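Local coordinates for protein arginine kinase (Anthopleura japonica, PDB 4RF6) that catalyses the reversible transfer of a phosphoryl group from ATP to L-arginine, giving phosphoarginine and ADP, with two phosphagen kinase repeats in tandem in one chain, at residues A[134-139]-A[235-240]; A[231-236]-A[274-279]; A[481-486]-A[588-593]; A[637-642]-A[683-688]. All blocks are in the same frame, centred on the assembly; numbering follows the deposited sequence.

The chain carries two phosphagen kinase repeats, and each contributes two of the contacts. In the first repeat, strand 127-136 is the first strand of the sheet. Interaction 1 closes a loop of 95 residues when strand 235-242 pairs with it. Interaction 2 starts where interaction 1 ends, shares Leu235 and Arg236 with it, and ties the turn before strand 235-242 to the loop after strand 273-274, 37 residues on. In the second repeat, interaction 3 pairs strands 479-488 and 587-594 across 101 residues. Interaction 4 follows in series and joins strands 638-645 and 683-688 across 40. Strands 479-488 and 638-645 are neighbours in one sheet. No contact nests within another. The centres of interactions 1 and 3 lie about 50 Å apart.

Interaction 1 (A[134-139]-A[235-240]); sequences VARSLK and LRIISM
Val134 and Ile237 lie side by side on neighbouring antiparallel strands in the eight-stranded sheet of the first phosphagen kinase catalytic domain. Their side chains stand on the same face as Arg136 and Leu235 and cross at a slant. CG2 of Val134 does the touching, 4.1 Å from CB of Ile237. It is set between the backbone N and the carbonyl carbon (chi1 -71°). Ile237 is packed from beyond by Leu253 and Val257 of helix 246-264, which covers this face. Further along, CD1 of Leu235 meets CD2 of Leu138, 4.0 Å away. Leu138, two residues beyond Arg136, also rests on Leu264 of the same helix.

The backbones bond twice at Val134 with Ile237 and twice at Arg136 with Leu235. Between these pairs Arg236, predicted to bind ATP, faces Ala135 on the other face of the sheet. The Arg136 side chain turns away from strand 235-242. Its guanidinium has a salt bridge to Glu344, a bond to the Thr284 carbonyl and a cation-pi contact with Tyr274. Arg136 NH1 also folds back to its neighbour's carbonyl, 2.9 Å from Ala135 O.

Interaction 2 (A[231-236]-A[274-279]); sequences EEDHLR and YLTSCP
Ser277 is gripped by Glu232 and Asp233, in the turn leading into strand 235-242 of the first phosphagen kinase catalytic domain, probably beside the substrate site. The Ser277 hydroxyl donates to the carbonyl of Glu232, with OG 2.6 Å from O and in the carbonyl plane. The Ser277 backbone N donates to the Asp233 carboxylate, 2.8 Å from OD1. That bond comes in on the syn side of OD1. With CG of Asp233 anti to the carbonyl carbon (chi1 -72°), the carboxylate reaches across to the Thr276-Ser277 backbone. Asp233 OD1 also lies 3.2 Å from CA of Thr276.

One water joins the next layer. It donates to OE2 of Glu232 and to OD2 of Asp233, and it accepts from N of Cys278. Both carboxylates are therefore linked to one backbone N-H. Glu232 is extended, which brings OE2 to 3.7 Å from CB of Cys278. Glu232 and Cys278 are both assigned to substrate binding by similarity. This water and the two short bonds to Ser277 probably help to set their relative positions.

Further out, Glu231 holds the guanidinium of Arg236, a predicted ATP ligand, in a salt bridge. Ser277 bonds through its backbone to Ala76, and the Thr276 carbonyl accepts from Tyr82 OH. These bonds tie the loop to residues near the segment around Tyr75, which probably binds the substrate. The loop is also braced across Ser277 itself: Thr276 OG1 donates to Cys278 O, 2.9 Å away.

Interaction 3 (A[481-486]-A[588-593]); sequences STRIRV and RIISME
Arg483 packs against Ile590 across a pair of antiparallel strands in the middle of the eight-stranded sheet of the second phosphagen kinase domain. Segments 481-486 and 588-593 run antiparallel, at 165°. Six backbone hydrogen bonds join Thr482 with Glu593, Ile484 with Ser591 and Val486 with Ile589.

Three arginines share one face with Ile590. Arg483 is straight as far as NE, with CG anti to the backbone N (chi1 -176°). This lays the chain across Ile590, with Arg483 NE 3.7 Å from CG2 and NH2 3.2 Å from CD1. Arg588 NH1 lies at the edge of the Arg483 guanidinium, 3.7 Å from Arg483 NH2. Their planes stand 67° apart. These like charges would be expected to repel. Arg485 bends at its second and third torsions. Arg485 CG packs at 3.7 Å from both CG of Arg588 and CG1 of Ile590. Arg485 is held beyond the pair by a bond from NH1 to the Gly637 carbonyl.

On the other face Thr482, Ile484 and Glu593 pack on helix 598-616. Glu593 forms a salt bridge there with Arg604, and Ser591 OG bonds to Val601 O. On this same face Val486 touches Ile589 through methyl CG2, 4.0 Å from CB.

Interaction 4 (A[637-642]-A[683-688]); sequences GMRASV and VFDISN
Val642 and Ile686 make the tight end of this antiparallel strand pair in the second phosphagen kinase catalytic domain. Strand 638-645 pairs here with strand 683-688, near one side of the eight-stranded sheet. Two backbone bonds join them, with Val642 N 2.8 Å from Ile686 O and Ile686 N 2.7 Å from Val642 O. Their side chains stand on one face, with CB of Val642 4.2 Å from CB of Ile686. Ile686 is then buried against Leu710 of helix 696-714 and against Ile664 and Ala666 of strand 664-668.

Toward Asn688 the pairing is looser. Its backbone N gives only a weak bond to Ala640 O. The side-chain amide takes over much of the work. CG sits between the backbone N and the carbonyl carbon (chi1 62°), which turns the amide to the other strand. OD1 accepts from Ala640 N, which stands above the carbonyl plane. Asn688 ND2 donates to Met638 O at 3.3 Å and also to the Arg690 carbonyl.

The opposite face is polar and partly exposed at Arg639 and Asp685. These two meet tip to tip, their flat groups 19° apart. Arg639 NH2 and Asp685 OD2, 2.8 Å apart, form a salt bridge; the hydrogen bond in it is weak. The Asp685 carboxylate also approaches Ser641, with OD2 2.5 Å from OG. Beside it, Arg639 NH1 lies 3.3 Å from CB of Ser687.

Interaction 1 (A[134-139]-A[235-240])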
loop_
_atom_site.group_PDB
_atom_site.type_symbol
_atom_site.label_atom_id
_atom_site.label_comp_id
_atom_site.label_asym_id
_atom_site.label_seq_id
_atom_site.Cartn_x
_atom_site.Cartn_y
_atom_site.Cartn_z
ATOM N N VAL A 134 -4.361 14.882 -13.431
ATOM C CA VAL A 134 -4.635 15.831 -14.505
ATOM C C VAL A 134 -4.323 17.249 -14.039
ATOM O O VAL A 134 -4.497 17.587 -12.866
ATOM C CB VAL A 134 -6.093 15.768 -15.025
ATOM C CG1 VAL A 134 -6.337 14.479 -15.803
ATOM C CG2 VAL A 134 -7.079 15.906 -13.872
ATOM N N ALA A 135 -3.842 18.066 -14.970
ATOM C CA ALA A 135 -3.605 19.479 -14.716
ATOM C C ALA A 135 -4.739 20.272 -15.355
ATOM O O ALA A 135 -5.165 19.954 -16.465
ATOM C CB ALA A 135 -2.281 19.899 -15.307
ATOM N N ARG A 136 -5.230 21.292 -14.657
ATOM C CA ARG A 136 -6.306 22.129 -15.181
ATOM C C ARG A 136 -6.072 23.578 -14.764
ATOM O O ARG A 136 -5.419 23.842 -13.754
ATOM C CB ARG A 136 -7.671 21.655 -14.661
ATOM C CG ARG A 136 -8.128 20.263 -15.133
ATOM C CD ARG A 136 -8.494 20.270 -16.612
ATOM N NE ARG A 136 -9.063 18.995 -17.046
ATOM C CZ ARG A 136 -8.350 17.993 -17.552
ATOM N NH1 ARG A 136 -7.033 18.113 -17.685
ATOM N NH2 ARG A 136 -8.951 16.872 -17.928
ATOM N N SER A 137 -6.598 24.515 -15.545
ATOM C CA SER A 137 -6.564 25.922 -15.174
ATOM C C SER A 137 -7.973 26.490 -15.325
ATOM O O SER A 137 -8.711 26.090 -16.231
ATOM C CB SER A 137 -5.565 26.690 -16.045
ATOM O OG SER A 137 -4.255 26.173 -15.905
ATOM N N LEU A 138 -8.350 27.403 -14.433
ATOM C CA LEU A 138 -9.697 27.976 -14.446
ATOM C C LEU A 138 -9.876 29.035 -15.534
ATOM O O LEU A 138 -8.978 29.849 -15.771
ATOM C CB LEU A 138 -10.045 28.597 -13.091
ATOM C CG LEU A 138 -10.094 27.705 -11.851
ATOM C CD1 LEU A 138 -10.623 28.494 -10.662
ATOM C CD2 LEU A 138 -10.943 26.471 -12.096
ATOM N N LYS A 139 -11.042 29.020 -16.183
ATOM C CA LYS A 139 -11.426 30.067 -17.128
ATOM C C LYS A 139 -11.325 31.446 -16.498
ATOM O O LYS A 139 -11.641 31.618 -15.319
ATOM C CB LYS A 139 -12.868 29.860 -17.595
ATOM C CG LYS A 139 -13.044 28.759 -18.610
ATOM C CD LYS A 139 -14.518 28.439 -18.858
ATOM C CE LYS A 139 -14.675 27.411 -19.981
ATOM N NZ LYS A 139 -15.895 26.564 -19.821
ATOM N N LEU A 235 -4.610 23.979 -10.883
ATOM C CA LEU A 235 -5.004 22.727 -10.268
ATOM C C LEU A 235 -4.135 21.574 -10.741
ATOM O O LEU A 235 -3.899 21.408 -11.946
ATOM C CB LEU A 235 -6.467 22.416 -10.586
ATOM C CG LEU A 235 -7.484 23.459 -10.131
ATOM C CD1 LEU A 235 -8.796 23.318 -10.888
ATOM C CD2 LEU A 235 -7.723 23.320 -8.648
ATOM N N ARG A 236 -3.652 20.793 -9.781
ATOM C CA ARG A 236 -3.111 19.476 -10.062
ATOM C C ARG A 236 -3.957 18.494 -9.262
ATOM O O ARG A 236 -3.912 18.475 -8.030
ATOM C CB ARG A 236 -1.642 19.362 -9.658
ATOM C CG ARG A 236 -1.023 18.045 -10.121
ATOM C CD ARG A 236 0.326 17.777 -9.488
ATOM N NE ARG A 236 1.371 18.650 -10.013
ATOM C CZ ARG A 236 2.672 18.413 -9.880
ATOM N NH1 ARG A 236 3.083 17.321 -9.248
ATOM N NH2 ARG A 236 3.565 19.259 -10.385
ATOM N N ILE A 237 -4.740 17.692 -9.973
ATOM C CA ILE A 237 -5.739 16.833 -9.355
ATOM C C ILE A 237 -5.358 15.369 -9.523
ATOM O O ILE A 237 -5.212 14.888 -10.649
ATOM C CB ILE A 237 -7.109 17.076 -9.989
ATOM C CG1 ILE A 237 -7.435 18.572 -9.974
ATOM C CG2 ILE A 237 -8.176 16.275 -9.269
ATOM C CD1 ILE A 237 -8.503 18.998 -10.988
ATOM N N ILE A 238 -5.207 14.665 -8.401
ATOM C CA ILE A 238 -4.718 13.290 -8.419
ATOM C C ILE A 238 -5.674 12.340 -7.722
ATOM O O ILE A 238 -6.121 12.600 -6.602
ATOM C CB ILE A 238 -3.341 13.179 -7.725
ATOM C CG1 ILE A 238 -2.371 14.217 -8.288
ATOM C CG2 ILE A 238 -2.769 11.770 -7.861
ATOM C CD1 ILE A 238 -1.572 14.948 -7.221
ATOM N N SER A 239 -5.981 11.230 -8.388
ATOM C CA SER A 239 -6.735 10.154 -7.764
ATOM C C SER A 239 -5.816 8.942 -7.722
ATOM O O SER A 239 -5.178 8.614 -8.725
ATOM C CB SER A 239 -7.995 9.845 -8.565
ATOM O OG SER A 239 -8.711 8.769 -7.994
ATOM N N MET A 240 -5.722 8.288 -6.567
ATOM C CA MET A 240 -4.763 7.195 -6.417
ATOM C C MET A 240 -5.125 6.242 -5.291
ATOM O O MET A 240 -5.770 6.624 -4.314
ATOM C CB MET A 240 -3.348 7.748 -6.187
ATOM C CG MET A 240 -3.125 8.395 -4.821
ATOM S SD MET A 240 -4.028 9.946 -4.632
ATOM C CE MET A 240 -3.520 10.455 -2.983
#

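Interaction 2 (A[231-236]-A[274-279])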
loop_
_atom_site.group_PDB
_atom_site.type_symbol
_atom_site.label_atom_id
_atom_site.label_comp_id
_atom_site.label_asym_id
_atom_site.label_seq_id
_atom_site.Cartn_x
_atom_site.Cartn_y
_atom_site.Cartn_z
ATOM N N GLU A 231 0.079 25.421 -7.667
ATOM C CA GLU A 231 1.496 25.092 -7.775
ATOM C C GLU A 231 1.978 25.484 -9.181
ATOM O O GLU A 231 2.185 26.670 -9.464
ATOM C CB GLU A 231 1.729 23.604 -7.486
ATOM C CG GLU A 231 3.197 23.194 -7.323
ATOM C CD GLU A 231 3.637 22.164 -8.356
ATOM O OE1 GLU A 231 4.848 21.852 -8.410
ATOM O OE2 GLU A 231 2.772 21.671 -9.110
ATOM N N GLU A 232 2.125 24.510 -10.075
ATOM C CA GLU A 232 2.593 24.798 -11.430
ATOM C C GLU A 232 1.433 25.188 -12.349
ATOM O O GLU A 232 1.605 25.950 -13.308
ATOM C CB GLU A 232 3.356 23.602 -12.003
ATOM C CG GLU A 232 3.844 23.810 -13.432
ATOM C CD GLU A 232 4.609 22.620 -13.970
ATOM O OE1 GLU A 232 5.366 22.004 -13.193
ATOM O OE2 GLU A 232 4.453 22.309 -15.169
ATOM N N ASP A 233 0.256 24.642 -12.065
ATOM C CA ASP A 233 -0.973 25.081 -12.718
ATOM C C ASP A 233 -1.968 25.425 -11.612
ATOM O O ASP A 233 -1.694 25.160 -10.442
ATOM C CB ASP A 233 -1.535 23.973 -13.620
ATOM C CG ASP A 233 -0.707 23.752 -14.871
ATOM O OD1 ASP A 233 -0.879 24.518 -15.838
ATOM O OD2 ASP A 233 0.104 22.802 -14.891
ATOM N N HIS A 234 -3.108 26.018 -11.966
ATOM C CA HIS A 234 -4.116 26.345 -10.958
ATOM C C HIS A 234 -4.492 25.092 -10.171
ATOM O O HIS A 234 -4.657 25.125 -8.950
ATOM C CB HIS A 234 -5.374 26.931 -11.608
ATOM C CG HIS A 234 -5.127 28.173 -12.405
ATOM N ND1 HIS A 234 -6.099 28.760 -13.188
ATOM C CD2 HIS A 234 -4.020 28.940 -12.540
ATOM C CE1 HIS A 234 -5.600 29.835 -13.771
ATOM N NE2 HIS A 234 -4.339 29.964 -13.398
ATOM N N LEU A 235 -4.610 23.979 -10.883
ATOM C CA LEU A 235 -5.004 22.727 -10.268
ATOM C C LEU A 235 -4.135 21.574 -10.741
ATOM O O LEU A 235 -3.899 21.408 -11.946
ATOM C CB LEU A 235 -6.467 22.416 -10.586
ATOM C CG LEU A 235 -7.484 23.459 -10.131
ATOM C CD1 LEU A 235 -8.796 23.318 -10.888
ATOM C CD2 LEU A 235 -7.723 23.320 -8.648
ATOM N N ARG A 236 -3.652 20.793 -9.781
ATOM C CA ARG A 236 -3.111 19.476 -10.062
ATOM C C ARG A 236 -3.957 18.494 -9.262
ATOM O O ARG A 236 -3.912 18.475 -8.030
ATOM C CB ARG A 236 -1.642 19.362 -9.658
ATOM C CG ARG A 236 -1.023 18.045 -10.121
ATOM C CD ARG A 236 0.326 17.777 -9.488
ATOM N NE ARG A 236 1.371 18.650 -10.013
ATOM C CZ ARG A 236 2.672 18.413 -9.880
ATOM N NH1 ARG A 236 3.083 17.321 -9.248
ATOM N NH2 ARG A 236 3.565 19.259 -10.385
ATOM N N TYR A 274 -6.800 20.976 -22.837
ATOM C CA TYR A 274 -6.673 21.837 -21.668
ATOM C C TYR A 274 -5.340 22.584 -21.650
ATOM O O TYR A 274 -4.274 21.996 -21.864
ATOM C CB TYR A 274 -6.902 21.039 -20.384
ATOM C CG TYR A 274 -8.318 20.527 -20.316
ATOM C CD1 TYR A 274 -9.364 21.383 -19.989
ATOM C CD2 TYR A 274 -8.619 19.203 -20.620
ATOM C CE1 TYR A 274 -10.667 20.930 -19.945
ATOM C CE2 TYR A 274 -9.918 18.743 -20.580
ATOM C CZ TYR A 274 -10.934 19.613 -20.249
ATOM O OH TYR A 274 -12.231 19.164 -20.201
ATOM N N LEU A 275 -5.417 23.889 -21.411
ATOM C CA LEU A 275 -4.234 24.736 -21.383
ATOM C C LEU A 275 -3.515 24.597 -20.059
ATOM O O LEU A 275 -4.144 24.558 -18.995
ATOM C CB LEU A 275 -4.622 26.193 -21.611
ATOM C CG LEU A 275 -5.387 26.391 -22.915
ATOM C CD1 LEU A 275 -5.826 27.822 -23.038
ATOM C CD2 LEU A 275 -4.524 26.000 -24.100
ATOM N N THR A 276 -2.192 24.519 -20.132
ATOM C CA THR A 276 -1.355 24.348 -18.954
ATOM C C THR A 276 -0.139 25.246 -19.096
ATOM O O THR A 276 0.158 25.721 -20.194
ATOM C CB THR A 276 -0.889 22.894 -18.819
ATOM O OG1 THR A 276 -0.292 22.474 -20.051
ATOM C CG2 THR A 276 -2.062 21.976 -18.499
ATOM N N SER A 277 0.568 25.470 -17.995
ATOM C CA SER A 277 1.739 26.345 -17.996
ATOM C C SER A 277 2.847 25.816 -18.905
ATOM O O SER A 277 3.407 26.556 -19.718
ATOM C CB SER A 277 2.268 26.518 -16.574
ATOM O OG SER A 277 1.250 26.962 -15.702
ATOM N N CYS A 278 3.161 24.534 -18.753
ATOM C CA CYS A 278 4.169 23.888 -19.576
ATOM C C CYS A 278 3.482 23.166 -20.723
ATOM O O CYS A 278 2.527 22.420 -20.508
ATOM C CB CYS A 278 4.984 22.894 -18.747
ATOM S SG CYS A 278 6.267 22.027 -19.697
ATOM N N PRO A 279 3.953 23.391 -21.961
ATOM C CA PRO A 279 3.310 22.736 -23.110
ATOM C C PRO A 279 3.370 21.208 -23.069
ATOM O O PRO A 279 2.693 20.567 -23.871
ATOM C CB PRO A 279 4.095 23.271 -24.325
ATOM C CG PRO A 279 5.318 23.951 -23.755
ATOM C CD PRO A 279 4.930 24.411 -22.381
HETATM O O HOH W 1 2.187 22.708 -16.710
#

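Interaction 3 (A[481-486]-A[588-593])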
loop_
_atom_site.group_PDB
_atom_site.type_symbol
_atom_site.label_atom_id
_atom_site.label_comp_id
_atom_site.label_asym_id
_atom_site.label_seq_id
_atom_site.Cartn_x
_atom_site.Cartn_y
_atom_site.Cartn_z
ATOM N N SER A 481 5.914 -13.429 34.921
ATOM C CA SER A 481 4.886 -12.926 34.005
ATOM C C SER A 481 4.050 -14.055 33.381
ATOM O O SER A 481 4.483 -15.209 33.332
ATOM C CB SER A 481 5.511 -12.040 32.914
ATOM O OG SER A 481 6.377 -12.778 32.069
ATOM N N THR A 482 2.852 -13.709 32.912
ATOM C CA THR A 482 1.925 -14.689 32.349
ATOM C C THR A 482 1.307 -14.117 31.081
ATOM O O THR A 482 0.831 -12.980 31.085
ATOM C CB THR A 482 0.806 -15.041 33.352
ATOM O OG1 THR A 482 1.376 -15.678 34.502
ATOM C CG2 THR A 482 -0.201 -15.988 32.717
ATOM N N ARG A 483 1.319 -14.894 29.999
ATOM C CA ARG A 483 0.899 -14.387 28.699
ATOM C C ARG A 483 0.081 -15.442 27.963
ATOM O O ARG A 483 0.472 -16.614 27.909
ATOM C CB ARG A 483 2.138 -14.038 27.873
ATOM C CG ARG A 483 1.884 -13.401 26.510
ATOM C CD ARG A 483 3.221 -13.044 25.860
ATOM N NE ARG A 483 3.088 -12.470 24.522
ATOM C CZ ARG A 483 3.066 -13.179 23.396
ATOM N NH1 ARG A 483 3.160 -14.503 23.426
ATOM N NH2 ARG A 483 2.950 -12.562 22.231
ATOM N N ILE A 484 -1.053 -15.040 27.399
ATOM C CA ILE A 484 -1.820 -15.961 26.560
ATOM C C ILE A 484 -2.248 -15.282 25.272
ATOM O O ILE A 484 -2.904 -14.237 25.300
ATOM C CB ILE A 484 -3.064 -16.525 27.278
ATOM C CG1 ILE A 484 -2.679 -17.190 28.604
ATOM C CG2 ILE A 484 -3.782 -17.521 26.373
ATOM C CD1 ILE A 484 -3.877 -17.637 29.448
ATOM N N ARG A 485 -1.869 -15.887 24.149
ATOM C CA ARG A 485 -2.163 -15.348 22.825
ATOM C C ARG A 485 -3.040 -16.323 22.047
ATOM O O ARG A 485 -2.856 -17.537 22.155
ATOM C CB ARG A 485 -0.852 -15.118 22.062
ATOM C CG ARG A 485 -1.002 -14.808 20.565
ATOM C CD ARG A 485 -0.939 -16.073 19.695
ATOM N NE ARG A 485 0.429 -16.506 19.421
ATOM C CZ ARG A 485 0.741 -17.587 18.714
ATOM N NH1 ARG A 485 -0.221 -18.355 18.217
ATOM N NH2 ARG A 485 2.013 -17.901 18.506
ATOM N N VAL A 486 -3.973 -15.802 21.251
ATOM C CA VAL A 486 -4.666 -16.641 20.272
ATOM C C VAL A 486 -4.623 -15.986 18.895
ATOM O O VAL A 486 -4.712 -14.765 18.768
ATOM C CB VAL A 486 -6.135 -16.978 20.663
ATOM C CG1 VAL A 486 -6.189 -17.795 21.940
ATOM C CG2 VAL A 486 -6.970 -15.720 20.796
ATOM N N ARG A 588 -4.226 -11.296 15.913
ATOM C CA ARG A 588 -3.408 -11.904 16.956
ATOM C C ARG A 588 -3.770 -11.207 18.259
ATOM O O ARG A 588 -3.578 -9.995 18.406
ATOM C CB ARG A 588 -1.919 -11.765 16.663
ATOM C CG ARG A 588 -1.064 -12.598 17.605
ATOM C CD ARG A 588 0.350 -12.064 17.704
ATOM N NE ARG A 588 1.320 -12.957 17.083
ATOM C CZ ARG A 588 2.567 -13.114 17.520
ATOM N NH1 ARG A 588 2.985 -12.438 18.582
ATOM N NH2 ARG A 588 3.393 -13.947 16.901
ATOM N N ILE A 589 -4.312 -11.976 19.195
ATOM C CA ILE A 589 -4.944 -11.409 20.380
ATOM C C ILE A 589 -4.203 -11.871 21.625
ATOM O O ILE A 589 -4.074 -13.074 21.859
ATOM C CB ILE A 589 -6.427 -11.811 20.437
ATOM C CG1 ILE A 589 -7.084 -11.534 19.078
ATOM C CG2 ILE A 589 -7.143 -11.069 21.562
ATOM C CD1 ILE A 589 -8.525 -12.006 18.936
ATOM N N ILE A 590 -3.714 -10.917 22.419
ATOM C CA ILE A 590 -2.785 -11.224 23.506
ATOM C C ILE A 590 -3.178 -10.610 24.853
ATOM O O ILE A 590 -3.346 -9.392 24.964
ATOM C CB ILE A 590 -1.362 -10.749 23.156
ATOM C CG1 ILE A 590 -0.928 -11.294 21.794
ATOM C CG2 ILE A 590 -0.366 -11.156 24.241
ATOM C CD1 ILE A 590 0.419 -10.787 21.328
ATOM N N SER A 591 -3.302 -11.456 25.876
ATOM C CA SER A 591 -3.555 -10.999 27.242
ATOM C C SER A 591 -2.301 -11.270 28.074
ATOM O O SER A 591 -1.687 -12.336 27.943
ATOM C CB SER A 591 -4.772 -11.712 27.841
ATOM O OG SER A 591 -5.089 -11.196 29.127
ATOM N N MET A 592 -1.922 -10.314 28.920
ATOM C CA MET A 592 -0.598 -10.321 29.535
ATOM C C MET A 592 -0.571 -9.651 30.914
ATOM O O MET A 592 -1.192 -8.604 31.116
ATOM C CB MET A 592 0.370 -9.590 28.603
ATOM C CG MET A 592 -0.334 -8.541 27.737
ATOM S SD MET A 592 0.764 -7.500 26.758
ATOM C CE MET A 592 2.206 -8.556 26.645
ATOM N N GLU A 593 0.161 -10.247 31.853
ATOM C CA GLU A 593 0.327 -9.667 33.186
ATOM C C GLU A 593 1.713 -9.946 33.765
ATOM O O GLU A 593 2.379 -10.920 33.389
ATOM C CB GLU A 593 -0.722 -10.217 34.160
ATOM C CG GLU A 593 -2.157 -9.743 33.944
ATOM C CD GLU A 593 -3.098 -10.230 35.042
ATOM O OE1 GLU A 593 -4.324 -10.018 34.919
ATOM O OE2 GLU A 593 -2.607 -10.820 36.030
#

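Interaction 4 (A[637-642]-A[683-688])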
loop_
_atom_site.group_PDB
_atom_site.type_symbol
_atom_site.label_atom_id
_atom_site.label_comp_id
_atom_site.label_asym_id
_atom_site.label_seq_id
_atom_site.Cartn_x
_atom_site.Cartn_y
_atom_site.Cartn_z
ATOM N N GLY A 637 -5.234 -22.234 18.231
ATOM C CA GLY A 637 -4.387 -21.155 17.745
ATOM C C GLY A 637 -3.682 -20.444 18.887
ATOM O O GLY A 637 -3.304 -19.269 18.778
ATOM N N MET A 638 -3.510 -21.163 19.991
ATOM C CA MET A 638 -3.103 -20.544 21.248
ATOM C C MET A 638 -1.628 -20.753 21.569
ATOM O O MET A 638 -1.070 -21.824 21.320
ATOM C CB MET A 638 -3.956 -21.093 22.400
ATOM C CG MET A 638 -3.519 -20.612 23.790
ATOM S SD MET A 638 -4.589 -21.205 25.127
ATOM C CE MET A 638 -6.060 -20.222 24.858
ATOM N N ARG A 639 -0.991 -19.713 22.094
ATOM C CA ARG A 639 0.254 -19.903 22.816
ATOM C C ARG A 639 0.114 -19.327 24.217
ATOM O O ARG A 639 -0.007 -18.111 24.392
ATOM C CB ARG A 639 1.439 -19.258 22.098
ATOM C CG ARG A 639 2.776 -19.591 22.759
ATOM C CD ARG A 639 3.960 -18.950 22.048
ATOM N NE ARG A 639 4.840 -18.286 23.006
ATOM C CZ ARG A 639 5.857 -18.875 23.626
ATOM N NH1 ARG A 639 6.147 -20.147 23.382
ATOM N NH2 ARG A 639 6.592 -18.188 24.488
ATOM N N ALA A 640 0.122 -20.206 25.213
ATOM C CA ALA A 640 0.111 -19.785 26.609
ATOM C C ALA A 640 1.542 -19.808 27.124
ATOM O O ALA A 640 2.252 -20.803 26.947
ATOM C CB ALA A 640 -0.772 -20.705 27.436
ATOM N N SER A 641 1.975 -18.720 27.756
ATOM C CA SER A 641 3.370 -18.602 28.169
ATOM C C SER A 641 3.477 -18.164 29.628
ATOM O O SER A 641 2.775 -17.252 30.068
ATOM C CB SER A 641 4.111 -17.620 27.255
ATOM O OG SER A 641 5.503 -17.606 27.513
ATOM N N VAL A 642 4.341 -18.838 30.380
ATOM C CA VAL A 642 4.605 -18.472 31.765
ATOM C C VAL A 642 6.108 -18.339 31.974
ATOM O O VAL A 642 6.860 -19.284 31.710
ATOM C CB VAL A 642 4.024 -19.514 32.751
ATOM C CG1 VAL A 642 4.688 -19.392 34.113
ATOM C CG2 VAL A 642 2.517 -19.354 32.872
ATOM N N VAL A 683 15.103 -17.536 34.358
ATOM C CA VAL A 683 13.690 -17.446 34.031
ATOM C C VAL A 683 13.482 -18.385 32.862
ATOM O O VAL A 683 14.228 -18.344 31.879
ATOM C CB VAL A 683 13.262 -16.020 33.638
ATOM C CG1 VAL A 683 11.842 -16.025 33.102
ATOM C CG2 VAL A 683 13.372 -15.076 34.831
ATOM N N PHE A 684 12.486 -19.253 32.985
ATOM C CA PHE A 684 12.173 -20.200 31.932
ATOM C C PHE A 684 10.848 -19.795 31.305
ATOM O O PHE A 684 9.932 -19.348 32.003
ATOM C CB PHE A 684 12.067 -21.621 32.494
ATOM C CG PHE A 684 13.364 -22.174 33.034
ATOM C CD1 PHE A 684 13.996 -23.228 32.392
ATOM C CD2 PHE A 684 13.939 -21.659 34.190
ATOM C CE1 PHE A 684 15.182 -23.752 32.881
ATOM C CE2 PHE A 684 15.129 -22.177 34.686
ATOM C CZ PHE A 684 15.750 -23.227 34.029
ATOM N N ASP A 685 10.756 -19.925 29.986
ATOM C CA ASP A 685 9.478 -19.784 29.311
ATOM C C ASP A 685 8.804 -21.143 29.310
ATOM O O ASP A 685 9.298 -22.081 28.684
ATOM C CB ASP A 685 9.663 -19.313 27.870
ATOM C CG ASP A 685 8.340 -19.149 27.138
ATOM O OD1 ASP A 685 7.715 -20.172 26.786
ATOM O OD2 ASP A 685 7.928 -17.994 26.908
ATOM N N ILE A 686 7.683 -21.251 30.017
ATOM C CA ILE A 686 6.869 -22.454 29.975
ATOM C C ILE A 686 5.739 -22.213 28.994
ATOM O O ILE A 686 4.958 -21.274 29.168
ATOM C CB ILE A 686 6.247 -22.760 31.342
ATOM C CG1 ILE A 686 7.281 -22.566 32.446
ATOM C CG2 ILE A 686 5.633 -24.171 31.351
ATOM C CD1 ILE A 686 7.867 -23.852 32.975
ATOM N N SER A 687 5.643 -23.049 27.964
ATOM C CA SER A 687 4.601 -22.876 26.961
ATOM C C SER A 687 3.899 -24.189 26.632
ATOM O O SER A 687 4.435 -25.269 26.874
ATOM C CB SER A 687 5.187 -22.259 25.688
ATOM O OG SER A 687 6.139 -23.124 25.095
ATOM N N ASN A 688 2.697 -24.091 26.073
ATOM C CA ASN A 688 1.948 -25.278 25.678
ATOM C C ASN A 688 2.549 -25.919 24.425
ATOM O O ASN A 688 3.027 -25.218 23.530
ATOM C CB ASN A 688 0.494 -24.901 25.414
ATOM C CG ASN A 688 0.359 -23.917 24.268
ATOM O OD1 ASN A 688 0.780 -22.757 24.376
ATOM N ND2 ASN A 688 -0.208 -24.375 23.160
#